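Local coordinates for metallo-beta-lactamase domain-containing protein (Thermotoga maritima, PDB 3H3E) that is of unknown function but binds zinc in a metallo-beta-lactamase fold and may act as a metal-dependent hydrolase or transferase, at residues D38-D43 with D64-H69; W87-A92 with D162-V167; E216-V221 with K247-G252. The protein carries 2 engineered substitutions. All blocks are in the same frame, centred on the assembly; numbering follows the deposited sequence.

Contact 1. Residues D38-D43 with D64-H69; sequences DSVLFD and DVLISH. With ZN (zinc ion), chain B.
Strands 40-42 and 64-66 run side by side in parallel, tilted by 25° and joined by three nearly linear backbone hydrogen bonds. Leu41 N donates to Asp64 O at 2.9 Å and Leu66 N to Leu41 O, before Asp43 N reaches Leu66 O. Leu41 and Val65 share one face of the sheet, Phe42 and Leu66 the other; the ring of Phe42 continues past the ladder until CZ lies 3.4 Å from Ser68 CB. Val40 CG1 adds an apolar contact of 3.6 Å with Leu66 CD1. From CB of Asp43, CG turns anti to the carbonyl carbon (chi1 -74°), which carries the carboxylate to the loop beyond strand 64-66. There OD1 receives Ser68 N at 2.9 Å and OD2 receives Ser68 OG at 2.5 Å, each through its syn lone pair, so a single residue grips both oxygens and fixes the carboxylate's rotation. OD2 is also hydrogen-bonded to His74 ND1. Ser68 OG in turn accepts a hydrogen bond from His69 ND1 in the plane of the imidazole, orienting NE2, which binds zinc at 2.3 Å with His71 and His182. An acid just after the first strand of a beta-alpha-beta unit thus helps, through Ser68, to position the first ligand of the metallo-beta-lactamase HxHxDH motif.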
loop_
_atom_site.group_PDB
_atom_site.type_symbol
_atom_site.label_atom_id
_atom_site.label_comp_id
_atom_site.label_asym_id
_atom_site.label_seq_id
_atom_site.Cartn_x
_atom_site.Cartn_y
_atom_site.Cartn_z
ATOM N N ASP A 38 -4.206 -11.750 6.148
ATOM C CA ASP A 38 -4.057 -13.175 6.366
ATOM C C ASP A 38 -2.679 -13.430 6.936
ATOM O O ASP A 38 -2.382 -13.037 8.061
ATOM C CB ASP A 38 -4.247 -13.944 5.058
ATOM C CG ASP A 38 -4.983 -15.264 5.250
ATOM O OD1 ASP A 38 -5.913 -15.321 6.088
ATOM O OD2 ASP A 38 -4.637 -16.239 4.544
ATOM N N SER A 39 -1.819 -14.050 6.144
ATOM C CA SER A 39 -0.544 -14.541 6.660
ATOM C C SER A 39 0.652 -13.675 6.284
ATOM O O SER A 39 1.799 -14.110 6.376
ATOM C CB SER A 39 -0.309 -15.945 6.128
ATOM O OG SER A 39 -0.552 -15.968 4.730
ATOM N N VAL A 40 0.396 -12.449 5.859
ATOM C CA VAL A 40 1.474 -11.605 5.390
ATOM C C VAL A 40 1.219 -10.171 5.880
ATOM O O VAL A 40 0.075 -9.743 5.961
ATOM C CB VAL A 40 1.566 -11.721 3.856
ATOM C CG1 VAL A 40 1.067 -10.467 3.182
ATOM C CG2 VAL A 40 2.968 -12.018 3.446
ATOM N N LEU A 41 2.260 -9.444 6.268
ATOM C CA LEU A 41 2.063 -8.066 6.709
ATOM C C LEU A 41 2.460 -7.089 5.615
ATOM O O LEU A 41 3.577 -7.133 5.122
ATOM C CB LEU A 41 2.828 -7.770 8.003
ATOM C CG LEU A 41 2.782 -6.336 8.561
ATOM C CD1 LEU A 41 1.411 -5.937 9.124
ATOM C CD2 LEU A 41 3.836 -6.186 9.615
ATOM N N PHE A 42 1.525 -6.219 5.239
ATOM C CA PHE A 42 1.737 -5.229 4.180
ATOM C C PHE A 42 2.047 -3.887 4.809
ATOM O O PHE A 42 1.169 -3.265 5.402
ATOM C CB PHE A 42 0.488 -5.093 3.299
ATOM C CG PHE A 42 0.717 -4.312 2.035
ATOM C CD1 PHE A 42 1.184 -4.939 0.887
ATOM C CD2 PHE A 42 0.464 -2.954 1.986
ATOM C CE1 PHE A 42 1.403 -4.223 -0.276
ATOM C CE2 PHE A 42 0.677 -2.240 0.814
ATOM C CZ PHE A 42 1.146 -2.887 -0.315
ATOM N N ASP A 43 3.297 -3.456 4.678
ATOM C CA ASP A 43 3.777 -2.214 5.282
ATOM C C ASP A 43 3.813 -2.235 6.822
ATOM O O ASP A 43 3.259 -3.122 7.461
ATOM C CB ASP A 43 3.016 -0.997 4.735
ATOM C CG ASP A 43 3.435 -0.642 3.313
ATOM O OD1 ASP A 43 4.360 -1.299 2.799
ATOM O OD2 ASP A 43 2.848 0.281 2.711
ATOM N N ASP A 64 6.586 -12.888 7.063
ATOM C CA ASP A 64 6.750 -12.126 5.824
ATOM C C ASP A 64 6.164 -10.734 5.900
ATOM O O ASP A 64 4.975 -10.552 6.161
ATOM C CB ASP A 64 6.134 -12.863 4.629
ATOM C CG ASP A 64 6.893 -14.123 4.255
ATOM O OD1 ASP A 64 8.094 -14.046 3.922
ATOM O OD2 ASP A 64 6.280 -15.201 4.267
ATOM N N VAL A 65 7.015 -9.752 5.653
ATOM C CA VAL A 65 6.586 -8.365 5.585
ATOM C C VAL A 65 6.865 -7.822 4.190
ATOM O O VAL A 65 7.990 -7.907 3.705
ATOM C CB VAL A 65 7.340 -7.521 6.609
ATOM C CG1 VAL A 65 6.849 -6.075 6.568
ATOM C CG2 VAL A 65 7.204 -8.150 7.998
ATOM N N LEU A 66 5.833 -7.286 3.544
ATOM C CA LEU A 66 5.964 -6.740 2.200
ATOM C C LEU A 66 5.991 -5.237 2.272
ATOM O O LEU A 66 5.229 -4.643 3.022
ATOM C CB LEU A 66 4.787 -7.159 1.333
ATOM C CG LEU A 66 4.272 -8.566 1.545
ATOM C CD1 LEU A 66 3.066 -8.763 0.683
ATOM C CD2 LEU A 66 5.345 -9.589 1.217
ATOM N N ILE A 67 6.850 -4.623 1.471
ATOM C CA ILE A 67 6.996 -3.180 1.485
ATOM C C ILE A 67 6.533 -2.585 0.167
ATOM O O ILE A 67 7.111 -2.872 -0.882
ATOM C CB ILE A 67 8.446 -2.788 1.719
ATOM C CG1 ILE A 67 8.898 -3.271 3.094
ATOM C CG2 ILE A 67 8.587 -1.297 1.642
ATOM C CD1 ILE A 67 8.086 -2.686 4.238
ATOM N N SER A 68 5.496 -1.754 0.224
ATOM C CA SER A 68 4.900 -1.174 -0.976
ATOM C C SER A 68 5.827 -0.170 -1.655
ATOM O O SER A 68 5.838 -0.052 -2.874
ATOM C CB SER A 68 3.582 -0.501 -0.626
ATOM O OG SER A 68 3.772 0.463 0.388
ATOM N N HIS A 69 6.588 0.567 -0.861
ATOM C CA HIS A 69 7.592 1.480 -1.389
ATOM C C HIS A 69 8.475 1.987 -0.243
ATOM O O HIS A 69 8.108 1.881 0.924
ATOM C CB HIS A 69 6.951 2.618 -2.208
ATOM C CG HIS A 69 6.075 3.536 -1.416
ATOM N ND1 HIS A 69 4.995 3.092 -0.683
ATOM C CD2 HIS A 69 6.105 4.880 -1.263
ATOM C CE1 HIS A 69 4.410 4.122 -0.095
ATOM N NE2 HIS A 69 5.063 5.220 -0.432
HETATM ZN ZN ZN B . 4.652 7.454 -0.136
HETATM O O HOH W 1 4.648 -15.001 6.226
#

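Contact 2. Residues W87-A92 with D162-V167; sequences WLRKEA and DEQTLV
In this metallo-beta-lactamase fold, two mixed sheets face each other, and here the loop leading into strand 165-170 of one meets the end of strand 85-89 in the other, together with the 3-10 turn that follows it. Asp162 is the residue most deeply engaged. Its CG sits between the backbone N and the carbonyl carbon (chi1 56°), leaving CB against the turn, 3.3 Å from Ala92 N and 3.9 Å from Ala92 CB. The carboxylate looks elsewhere, OD1 to a salt bridge with Lys96 and OD2 to Gly70 N. Arg89 passes across the backbone of Asp162, its CG 3.3 Å from Asp162 O, and the same carbonyl accepts a hydrogen bond from a water that in turn accepts one from Arg89 N at 3.0 Å. The Arg89 chain then bends at chi2 and chi3, bringing NH1 to 3.2 Å from Glu91 OE2 in a salt bridge. Glu163 turns away from strand 85-89, and its two oxygens hold the backbone N atoms of His182 and Arg183, beside the zinc site. Gln164 comes back toward the strand, extended beyond CG, with NE2 hydrogen-bonded to Ile67 O and its amide plane 72° from the guanidinium of Arg89. Between these two flat groups lies a second water, accepting a hydrogen bond from Arg89 NE at 2.9 Å and donating to Gln164 OE1 at 2.9 Å.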
loop_
_atom_site.group_PDB
_atom_site.type_symbol
_atom_site.label_atom_id
_atom_site.label_comp_id
_atom_site.label_asym_id
_atom_site.label_seq_id
_atom_site.Cartn_x
_atom_site.Cartn_y
_atom_site.Cartn_z
ATOM N N TRP A 87 10.130 -8.254 1.853
ATOM C CA TRP A 87 9.999 -8.268 0.406
ATOM C C TRP A 87 9.956 -6.851 -0.110
ATOM O O TRP A 87 8.950 -6.172 0.054
ATOM C CB TRP A 87 8.700 -8.948 0.017
ATOM C CG TRP A 87 8.626 -10.378 0.398
ATOM C CD1 TRP A 87 8.583 -10.877 1.650
ATOM C CD2 TRP A 87 8.565 -11.500 -0.488
ATOM N NE1 TRP A 87 8.512 -12.246 1.615
ATOM C CE2 TRP A 87 8.491 -12.654 0.306
ATOM C CE3 TRP A 87 8.575 -11.641 -1.878
ATOM C CZ2 TRP A 87 8.424 -13.938 -0.237
ATOM C CZ3 TRP A 87 8.510 -12.924 -2.420
ATOM C CH2 TRP A 87 8.437 -14.050 -1.597
ATOM N N LEU A 88 11.045 -6.409 -0.732
ATOM C CA LEU A 88 11.112 -5.078 -1.296
ATOM C C LEU A 88 11.729 -5.085 -2.689
ATOM O O LEU A 88 12.461 -6.006 -3.047
ATOM C CB LEU A 88 11.911 -4.152 -0.382
ATOM C CG LEU A 88 13.396 -4.442 -0.161
ATOM C CD1 LEU A 88 14.089 -3.203 0.342
ATOM C CD2 LEU A 88 13.596 -5.594 0.807
ATOM N N ARG A 89 11.419 -4.057 -3.474
ATOM C CA ARG A 89 12.062 -3.855 -4.760
ATOM C C ARG A 89 13.474 -3.280 -4.583
ATOM O O ARG A 89 13.695 -2.422 -3.740
ATOM C CB ARG A 89 11.234 -2.921 -5.637
ATOM C CG ARG A 89 9.871 -3.447 -6.000
ATOM C CD ARG A 89 9.434 -3.002 -7.395
ATOM N NE ARG A 89 9.533 -4.104 -8.345
ATOM C CZ ARG A 89 10.247 -4.064 -9.459
ATOM N NH1 ARG A 89 10.915 -2.970 -9.794
ATOM N NH2 ARG A 89 10.277 -5.117 -10.247
ATOM N N LYS A 90 14.423 -3.745 -5.394
ATOM C CA LYS A 90 15.787 -3.239 -5.315
ATOM C C LYS A 90 15.813 -1.723 -5.208
ATOM O O LYS A 90 16.613 -1.167 -4.471
ATOM C CB LYS A 90 16.638 -3.707 -6.503
ATOM C CG LYS A 90 17.134 -5.148 -6.393
ATOM C CD LYS A 90 18.140 -5.494 -7.496
ATOM C CE LYS A 90 19.161 -6.560 -7.048
ATOM N NZ LYS A 90 20.059 -6.133 -5.909
ATOM N N GLU A 91 14.923 -1.048 -5.921
ATOM C CA GLU A 91 14.990 0.411 -5.985
ATOM C C GLU A 91 14.370 1.116 -4.770
ATOM O O GLU A 91 14.460 2.331 -4.627
ATOM C CB GLU A 91 14.442 0.941 -7.327
ATOM C CG GLU A 91 13.240 0.207 -7.864
ATOM C CD GLU A 91 13.590 -1.008 -8.705
ATOM O OE1 GLU A 91 13.888 -0.839 -9.897
ATOM O OE2 GLU A 91 13.516 -2.141 -8.185
ATOM N N ALA A 92 13.762 0.346 -3.879
ATOM C CA ALA A 92 13.351 0.891 -2.593
ATOM C C ALA A 92 14.553 1.373 -1.779
ATOM O O ALA A 92 14.406 2.127 -0.836
ATOM C CB ALA A 92 12.582 -0.143 -1.816
ATOM N N ASP A 162 10.129 1.623 -7.316
ATOM C CA ASP A 162 10.122 0.707 -6.172
ATOM C C ASP A 162 8.736 0.270 -5.729
ATOM O O ASP A 162 8.611 -0.627 -4.918
ATOM C CB ASP A 162 10.820 1.341 -4.980
ATOM C CG ASP A 162 10.207 2.679 -4.583
ATOM O OD1 ASP A 162 9.975 3.518 -5.479
ATOM O OD2 ASP A 162 9.979 2.903 -3.373
ATOM N N GLU A 163 7.700 0.901 -6.265
ATOM C CA GLU A 163 6.326 0.667 -5.823
ATOM C C GLU A 163 5.782 -0.682 -6.243
ATOM O O GLU A 163 5.896 -1.067 -7.397
ATOM C CB GLU A 163 5.402 1.759 -6.358
ATOM C CG GLU A 163 3.980 1.629 -5.892
ATOM C CD GLU A 163 3.197 2.908 -6.085
ATOM O OE1 GLU A 163 2.660 3.122 -7.196
ATOM O OE2 GLU A 163 3.114 3.697 -5.117
ATOM N N GLN A 164 5.176 -1.393 -5.298
ATOM C CA GLN A 164 4.581 -2.690 -5.591
ATOM C C GLN A 164 3.280 -2.863 -4.847
ATOM O O GLN A 164 3.017 -2.183 -3.857
ATOM C CB GLN A 164 5.541 -3.836 -5.276
ATOM C CG GLN A 164 6.106 -3.824 -3.887
ATOM C CD GLN A 164 7.060 -4.969 -3.657
ATOM O OE1 GLN A 164 7.396 -5.705 -4.581
ATOM N NE2 GLN A 164 7.517 -5.116 -2.431
ATOM N N THR A 165 2.461 -3.778 -5.343
ATOM C CA THR A 165 1.093 -3.890 -4.882
ATOM C C THR A 165 0.765 -5.349 -4.662
ATOM O O THR A 165 1.190 -6.215 -5.422
ATOM C CB THR A 165 0.110 -3.256 -5.904
ATOM O OG1 THR A 165 0.371 -1.853 -5.994
ATOM C CG2 THR A 165 -1.321 -3.440 -5.471
ATOM N N LEU A 166 0.024 -5.622 -3.601
ATOM C CA LEU A 166 -0.344 -6.983 -3.279
ATOM C C LEU A 166 -1.683 -7.329 -3.914
ATOM O O LEU A 166 -2.622 -6.547 -3.875
ATOM C CB LEU A 166 -0.413 -7.151 -1.763
ATOM C CG LEU A 166 -0.908 -8.480 -1.221
ATOM C CD1 LEU A 166 0.084 -9.536 -1.607
ATOM C CD2 LEU A 166 -1.087 -8.413 0.310
ATOM N N VAL A 167 -1.756 -8.505 -4.519
ATOM C CA VAL A 167 -3.014 -9.028 -5.029
ATOM C C VAL A 167 -3.268 -10.393 -4.396
ATOM O O VAL A 167 -2.440 -11.301 -4.470
ATOM C CB VAL A 167 -3.008 -9.140 -6.562
ATOM C CG1 VAL A 167 -4.355 -9.628 -7.075
ATOM C CG2 VAL A 167 -2.675 -7.812 -7.164
HETATM O O HOH W 2 9.437 -2.030 -2.513
HETATM O O HOH W 3 7.278 -5.797 -7.487
#

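Contact 3. Residues E216-V221 with K247-G252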
loop_
_atom_site.group_PDB
_atom_site.type_symbol
_atom_site.label_atom_id
_atom_site.label_comp_id
_atom_site.label_asym_id
_atom_site.label_seq_id
_atom_site.Cartn_x
_atom_site.Cartn_y
_atom_site.Cartn_z
ATOM N N GLU A 216 -9.223 14.895 -11.863
ATOM C CA GLU A 216 -8.310 13.766 -11.793
ATOM C C GLU A 216 -8.933 12.638 -10.982
ATOM O O GLU A 216 -8.928 11.494 -11.402
ATOM C CB GLU A 216 -6.961 14.186 -11.208
ATOM C CG GLU A 216 -6.096 15.018 -12.159
ATOM C CD GLU A 216 -4.712 15.332 -11.589
ATOM O OE1 GLU A 216 -4.633 16.000 -10.534
ATOM O OE2 GLU A 216 -3.702 14.917 -12.202
ATOM N N ILE A 217 -9.496 12.971 -9.832
ATOM C CA ILE A 217 -10.149 11.978 -8.985
ATOM C C ILE A 217 -11.392 11.308 -9.583
ATOM O O ILE A 217 -11.637 10.125 -9.359
ATOM C CB ILE A 217 -10.532 12.572 -7.636
ATOM C CG1 ILE A 217 -9.283 13.077 -6.899
ATOM C CG2 ILE A 217 -11.310 11.549 -6.828
ATOM C CD1 ILE A 217 -9.591 14.070 -5.790
ATOM N N GLU A 218 -12.184 12.056 -10.335
ATOM C CA GLU A 218 -13.381 11.484 -10.950
ATOM C C GLU A 218 -13.017 10.470 -12.025
ATOM O O GLU A 218 -13.630 9.416 -12.132
ATOM C CB GLU A 218 -14.257 12.594 -11.518
ATOM C CG GLU A 218 -14.691 13.591 -10.459
ATOM C CD GLU A 218 -15.700 14.596 -10.965
ATOM O OE1 GLU A 218 -16.047 14.531 -12.165
ATOM O OE2 GLU A 218 -16.147 15.446 -10.156
ATOM N N LYS A 219 -12.005 10.806 -12.813
ATOM C CA LYS A 219 -11.476 9.910 -13.816
ATOM C C LYS A 219 -11.056 8.575 -13.164
ATOM O O LYS A 219 -11.157 7.501 -13.773
ATOM C CB LYS A 219 -10.273 10.586 -14.478
ATOM C CG LYS A 219 -10.286 10.605 -16.002
ATOM C CD LYS A 219 -10.108 9.211 -16.610
ATOM C CE LYS A 219 -10.520 9.186 -18.096
ATOM N NZ LYS A 219 -12.008 9.217 -18.309
ATOM N N ILE A 220 -10.581 8.650 -11.921
ATOM C CA ILE A 220 -10.125 7.470 -11.199
ATOM C C ILE A 220 -11.316 6.654 -10.724
ATOM O O ILE A 220 -11.377 5.442 -10.957
ATOM C CB ILE A 220 -9.215 7.857 -10.017
ATOM C CG1 ILE A 220 -7.803 8.148 -10.523
ATOM C CG2 ILE A 220 -9.172 6.761 -8.954
ATOM C CD1 ILE A 220 -6.936 8.841 -9.505
ATOM N N VAL A 221 -12.273 7.323 -10.083
ATOM C CA VAL A 221 -13.505 6.662 -9.676
ATOM C C VAL A 221 -14.173 5.991 -10.868
ATOM O O VAL A 221 -14.714 4.891 -10.754
ATOM C CB VAL A 221 -14.488 7.640 -9.076
ATOM C CG1 VAL A 221 -15.770 6.920 -8.714
ATOM C CG2 VAL A 221 -13.876 8.311 -7.847
ATOM N N LYS A 247 -17.586 8.424 -2.452
ATOM C CA LYS A 247 -18.905 8.161 -1.870
ATOM C C LYS A 247 -20.068 8.586 -2.779
ATOM O O LYS A 247 -21.129 7.958 -2.766
ATOM C CB LYS A 247 -19.056 8.776 -0.471
ATOM C CG LYS A 247 -18.109 8.198 0.593
ATOM C CD LYS A 247 -18.725 8.263 1.992
ATOM C CE LYS A 247 -17.761 7.827 3.107
ATOM N NZ LYS A 247 -17.196 8.982 3.884
ATOM N N ARG A 248 -19.865 9.628 -3.583
ATOM C CA ARG A 248 -20.956 10.160 -4.398
ATOM C C ARG A 248 -20.958 9.671 -5.845
ATOM O O ARG A 248 -21.926 9.897 -6.567
ATOM C CB ARG A 248 -20.988 11.700 -4.363
ATOM C CG ARG A 248 -20.190 12.362 -5.477
ATOM C CD ARG A 248 -20.709 13.753 -5.835
ATOM N NE ARG A 248 -19.850 14.397 -6.831
ATOM C CZ ARG A 248 -19.027 15.415 -6.577
ATOM N NH1 ARG A 248 -18.955 15.931 -5.355
ATOM N NH2 ARG A 248 -18.280 15.926 -7.551
ATOM N N GLU A 249 -19.891 9.006 -6.278
ATOM C CA GLU A 249 -19.798 8.583 -7.677
ATOM C C GLU A 249 -19.460 7.107 -7.882
ATOM O O GLU A 249 -19.708 6.543 -8.946
ATOM C CB GLU A 249 -18.807 9.463 -8.425
ATOM C CG GLU A 249 -19.312 10.878 -8.620
ATOM C CD GLU A 249 -18.392 11.705 -9.481
ATOM O OE1 GLU A 249 -17.439 11.125 -10.043
ATOM O OE2 GLU A 249 -18.620 12.929 -9.595
ATOM N N PHE A 250 -18.884 6.486 -6.866
ATOM C CA PHE A 250 -18.551 5.076 -6.940
ATOM C C PHE A 250 -19.840 4.283 -6.785
ATOM O O PHE A 250 -20.622 4.532 -5.874
ATOM C CB PHE A 250 -17.539 4.717 -5.854
ATOM C CG PHE A 250 -17.145 3.265 -5.833
ATOM C CD1 PHE A 250 -16.524 2.682 -6.924
ATOM C CD2 PHE A 250 -17.360 2.494 -4.703
ATOM C CE1 PHE A 250 -16.148 1.359 -6.902
ATOM C CE2 PHE A 250 -16.985 1.166 -4.671
ATOM C CZ PHE A 250 -16.381 0.599 -5.776
ATOM N N LEU A 251 -20.053 3.336 -7.691
ATOM C CA LEU A 251 -21.277 2.548 -7.749
ATOM C C LEU A 251 -21.357 1.461 -6.680
ATOM O O LEU A 251 -22.412 0.871 -6.460
ATOM C CB LEU A 251 -21.406 1.919 -9.133
ATOM C CG LEU A 251 -21.608 2.913 -10.276
ATOM C CD1 LEU A 251 -21.742 2.200 -11.582
ATOM C CD2 LEU A 251 -22.823 3.768 -10.023
ATOM N N GLY A 252 -20.245 1.201 -6.008
ATOM C CA GLY A 252 -20.208 0.167 -4.992
ATOM C C GLY A 252 -20.169 0.719 -3.580
ATOM O O GLY A 252 -20.592 1.851 -3.322
#
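Ile217 O is gripped by two donors, Val221 N at 3.0 Å and, weakly, Ile220 N, a mixed pattern of four- and three-residue steps inside helix 214-226. That backbone carries two side chains to the neighbouring segment, Glu218 and Val221. Val221 points directly at it, with CG1 anti to the backbone N (chi1 178°), and CG1 fits against the chain where helix 240-249 gives way to a loop: it lies 3.6 Å from Phe250 N and 4.0 Å from both Glu249 CB and Phe250 CB. Phe250 is the first residue after the helix to leave helical torsions, so the valine branch packs on the very point of the break. Both helices belong to consecutive beta-alpha-beta units of the metallo-beta-lactamase fold: helix 214-226 links strands 200-204 and 231-235, and helix 240-249 links strand 231-235 to strand 253-254. Asn225, one turn beyond Val221, hydrogen-bonds to Glu249 O and Leu251 N and so holds the same helix end. Toward solvent the contact becomes ionic. Glu218 and Glu249 both have CG anti to the carbonyl carbon and extended chains, which converge obliquely until the two OE2 atoms are 3.6 Å apart, with the carboxylates turned 70° against each other. Arg248 probably offsets this pairing of like charges. Its NH2 meets Glu218 OE2 at 3.4 Å, near the guanidinium plane but with the carboxylate plane almost perpendicular to it, while its NE makes a weak bond to Glu249 OE2. The closeness of the two acids would tend to raise the proton affinity of one of them, an effect the arginine probably lessens. The arginine is poorly ordered, however, and both of its contacts are long.

Contacts 1 and 2 form one continuous region beside the zinc, their centres 10 Å apart, with strands 64-66 and 85-89 neighbours in the same sheet. Gln164 joins them: its N lies 2.8 Å from Ser68 O, a probable hydrogen bond. Asp162 OD2 packs 3.3 Å from CB of the zinc ligand His69, and the side chain of Glu163 comes within about 6 Å of the metal, so both contacts border the loop that carries His69. Contact 3 stands apart, across the chain's centre, its own centre about 27 Å from that of contact 1 and 26 Å from that of contact 2.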